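Local coordinates for hydrolase, haloacid dehalogenase-like family (Pseudomonas syringae pv. tomato, PDB 3S6J) that probably acts as a metal-dependent sugar phosphatase of the haloacid dehalogenase-like hydrolase family, the modelled chain carrying its hydrolase domain, at the interface of chains A and B. Sequence-based numbering; all coordinates share one arbitrary frame. Chains: chain A/B, Hydrolase, haloacid dehalogenase-like family.

The interface of chains A and B. Residues chain A 22, 25, 40-42, 45; chain B 19, 22, 194.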
ATOM      1  N   TYR A  22      -0.201   0.786   7.495  1.00 28.12           N
ATOM      2  CA  TYR A  22      -1.203   1.735   7.042  1.00 27.08           C
ATOM      3  C   TYR A  22      -1.560   2.802   8.089  1.00 29.32           C
ATOM      4  O   TYR A  22      -1.907   3.938   7.745  1.00 27.81           O
ATOM      5  CB  TYR A  22      -2.413   0.996   6.501  1.00 28.12           C
ATOM      6  CG  TYR A  22      -2.064   0.213   5.249  1.00 30.33           C
ATOM      7  CD1 TYR A  22      -1.356  -0.984   5.328  1.00 29.00           C
ATOM      8  CD2 TYR A  22      -2.401   0.689   3.985  1.00 28.63           C
ATOM      9  CE1 TYR A  22      -1.028  -1.703   4.191  1.00 27.02           C
ATOM     10  CE2 TYR A  22      -2.081  -0.021   2.847  1.00 28.00           C
ATOM     11  CZ  TYR A  22      -1.380  -1.215   2.956  1.00 29.30           C
ATOM     12  OH  TYR A  22      -1.012  -1.924   1.828  1.00 29.13           O
ATOM     13  N   VAL A  25       1.392   5.224   7.813  1.00 31.64           N
ATOM     14  CA  VAL A  25       1.178   6.082   6.656  1.00 32.13           C
ATOM     15  C   VAL A  25       0.163   7.190   6.977  1.00 34.15           C
ATOM     16  O   VAL A  25       0.382   8.363   6.673  1.00 35.64           O
ATOM     17  CB  VAL A  25       0.695   5.253   5.438  1.00 32.30           C
ATOM     18  CG1 VAL A  25       0.268   6.162   4.298  1.00 33.73           C
ATOM     19  CG2 VAL A  25       1.804   4.296   4.963  1.00 29.65           C
ATOM     20  N   ALA A  40       1.680  12.676  -1.803  1.00 32.06           N
ATOM     21  CA  ALA A  40       0.820  11.527  -2.079  1.00 32.54           C
ATOM     22  C   ALA A  40       1.062  10.377  -1.083  1.00 32.43           C
ATOM     23  O   ALA A  40       2.189  10.187  -0.612  1.00 32.43           O
ATOM     24  CB  ALA A  40       0.992  11.070  -3.518  1.00 30.65           C
HETATM   25  N   MSE A  41       0.007   9.628  -0.758  1.00 31.00           N
HETATM   26  CA  MSE A  41       0.112   8.514   0.201  1.00 33.09           C
HETATM   27  C   MSE A  41       1.145   7.452  -0.219  1.00 31.27           C
HETATM   28  O   MSE A  41       1.895   6.953   0.615  1.00 28.50           O
HETATM   29  CB  MSE A  41      -1.239   7.796   0.388  1.00 32.28           C
HETATM   30  CG  MSE A  41      -2.418   8.658   0.760  1.00 37.68           C
HETATM   31 SE   MSE A  41      -2.332   9.185   2.618  1.00 63.27          SE
HETATM   32  CE  MSE A  41      -2.866   7.537   3.521  1.00 41.24           C
ATOM     33  N   TRP A  42       1.140   7.072  -1.498  1.00 30.36           N
ATOM     34  CA  TRP A  42       2.077   6.057  -1.989  1.00 28.67           C
ATOM     35  C   TRP A  42       3.545   6.446  -1.694  1.00 30.72           C
ATOM     36  O   TRP A  42       4.346   5.593  -1.299  1.00 28.98           O
ATOM     37  CB  TRP A  42       1.857   5.774  -3.481  1.00 29.31           C
ATOM     38  CG  TRP A  42       2.405   6.853  -4.405  1.00 31.15           C
ATOM     39  CD1 TRP A  42       1.836   8.065  -4.687  1.00 31.99           C
ATOM     40  CD2 TRP A  42       3.624   6.797  -5.163  1.00 28.50           C
ATOM     41  NE1 TRP A  42       2.635   8.770  -5.575  1.00 30.52           N
ATOM     42  CE2 TRP A  42       3.730   8.008  -5.883  1.00 30.59           C
ATOM     43  CE3 TRP A  42       4.625   5.835  -5.317  1.00 29.87           C
ATOM     44  CZ2 TRP A  42       4.809   8.286  -6.732  1.00 32.11           C
ATOM     45  CZ3 TRP A  42       5.694   6.109  -6.165  1.00 30.54           C
ATOM     46  CH2 TRP A  42       5.778   7.325  -6.854  1.00 33.23           C
ATOM     47  N   HIS A  45       4.176   5.875   1.890  1.00 30.90           N
ATOM     48  CA  HIS A  45       4.195   4.423   2.092  1.00 31.28           C
ATOM     49  C   HIS A  45       5.569   3.833   1.725  1.00 32.32           C
ATOM     50  O   HIS A  45       6.137   3.033   2.464  1.00 32.19           O
ATOM     51  CB  HIS A  45       3.051   3.787   1.287  1.00 29.05           C
ATOM     52  CG  HIS A  45       2.792   2.348   1.604  1.00 30.90           C
ATOM     53  ND1 HIS A  45       1.726   1.657   1.077  1.00 29.27           N
ATOM     54  CD2 HIS A  45       3.450   1.475   2.407  1.00 28.90           C
ATOM     55  CE1 HIS A  45       1.748   0.412   1.523  1.00 29.90           C
ATOM     56  NE2 HIS A  45       2.795   0.274   2.314  1.00 30.53           N
TER
ATOM     57  N   ASP B  19      -5.933  10.951  -4.997  1.00 32.74           N
ATOM     58  CA  ASP B  19      -5.214  10.179  -3.986  1.00 31.92           C
ATOM     59  C   ASP B  19      -6.183   9.581  -2.959  1.00 33.86           C
ATOM     60  O   ASP B  19      -6.282  10.058  -1.821  1.00 35.42           O
ATOM     61  CB  ASP B  19      -4.166  11.051  -3.308  1.00 32.04           C
ATOM     62  CG  ASP B  19      -3.193  10.256  -2.479  1.00 32.10           C
ATOM     63  OD1 ASP B  19      -3.339   9.014  -2.419  1.00 29.28           O
ATOM     64  OD2 ASP B  19      -2.278  10.885  -1.888  1.00 33.26           O
ATOM     65  N   TYR B  22      -5.976   4.817  -0.296  1.00 28.85           N
ATOM     66  CA  TYR B  22      -5.720   4.551   1.103  1.00 29.30           C
ATOM     67  C   TYR B  22      -6.960   4.833   1.963  1.00 31.92           C
ATOM     68  O   TYR B  22      -7.167   4.193   3.007  1.00 30.25           O
ATOM     69  CB  TYR B  22      -4.468   5.320   1.591  1.00 29.68           C
ATOM     70  CG  TYR B  22      -3.190   4.755   0.981  1.00 31.78           C
ATOM     71  CD1 TYR B  22      -2.849   5.024  -0.347  1.00 31.15           C
ATOM     72  CD2 TYR B  22      -2.344   3.921   1.714  1.00 31.83           C
ATOM     73  CE1 TYR B  22      -1.694   4.503  -0.918  1.00 29.32           C
ATOM     74  CE2 TYR B  22      -1.192   3.387   1.140  1.00 29.12           C
ATOM     75  CZ  TYR B  22      -0.880   3.681  -0.175  1.00 27.48           C
ATOM     76  OH  TYR B  22       0.242   3.139  -0.754  1.00 26.84           O
ATOM     77  N   GLY B 194      -0.361   2.786  -5.025  1.00 28.53           N
ATOM     78  CA  GLY B 194       0.410   1.869  -4.210  1.00 29.25           C
ATOM     79  C   GLY B 194       0.815   0.511  -4.809  1.00 30.62           C
ATOM     80  O   GLY B 194       1.512  -0.212  -4.147  1.00 32.40           O
TER
HETATM   81  O   HOH W   1      -0.956   7.965  -3.199  1.00 29.63           O
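B:Asp19 of one copy of this haloacid dehalogenase-like hydrolase domain reaches the N-terminal end of helix 41-47 in the other, at A:Met41, a cap-like contact supplied across the interface. The interface is two-fold symmetric, so the same contact recurs with the chains exchanged; whether this dimer forms in solution the structure alone does not show.

Among the polar contacts, the backbone N of A:Met41, a selenomethionine, donates to the carboxylate OD2 of B:Asp19 at 2.8 Å, through the syn lone pair. The other oxygen, B:Asp19 OD1, lies 2.7 Å from the oxygen of a water that also bonds the backbone N of A:Trp42. Two successive amides of the first turn, one directly and one through water, thus face one carboxylate, whose negative charge probably suits the positive end of the helix dipole. One turn on, A:His45 ND1 lies 2.8 Å from the phenol OH of B:Tyr22. That bond is nearly straight (161°) and in plane with both rings, which stand almost perpendicular, edge to face. A chi1 of -169° swings the A:His45 ring out opposite its backbone N, and chi2 of 174° sets ND1, not CD2, toward the hydroxyl.

Apolar packing fills in around the same phenol. A:Met41 CB sits over one face of the B:Tyr22 ring, 3.7 Å from the centroid, and the chain, bent at chi2 and chi3, curls its methyl CE back toward B:Tyr22 CB. From the ring's other side, A:Tyr22 touches its rim, the two side chains crossing at about a right angle, with A:Tyr22 CE2 3.9 Å from B:Tyr22 CE2.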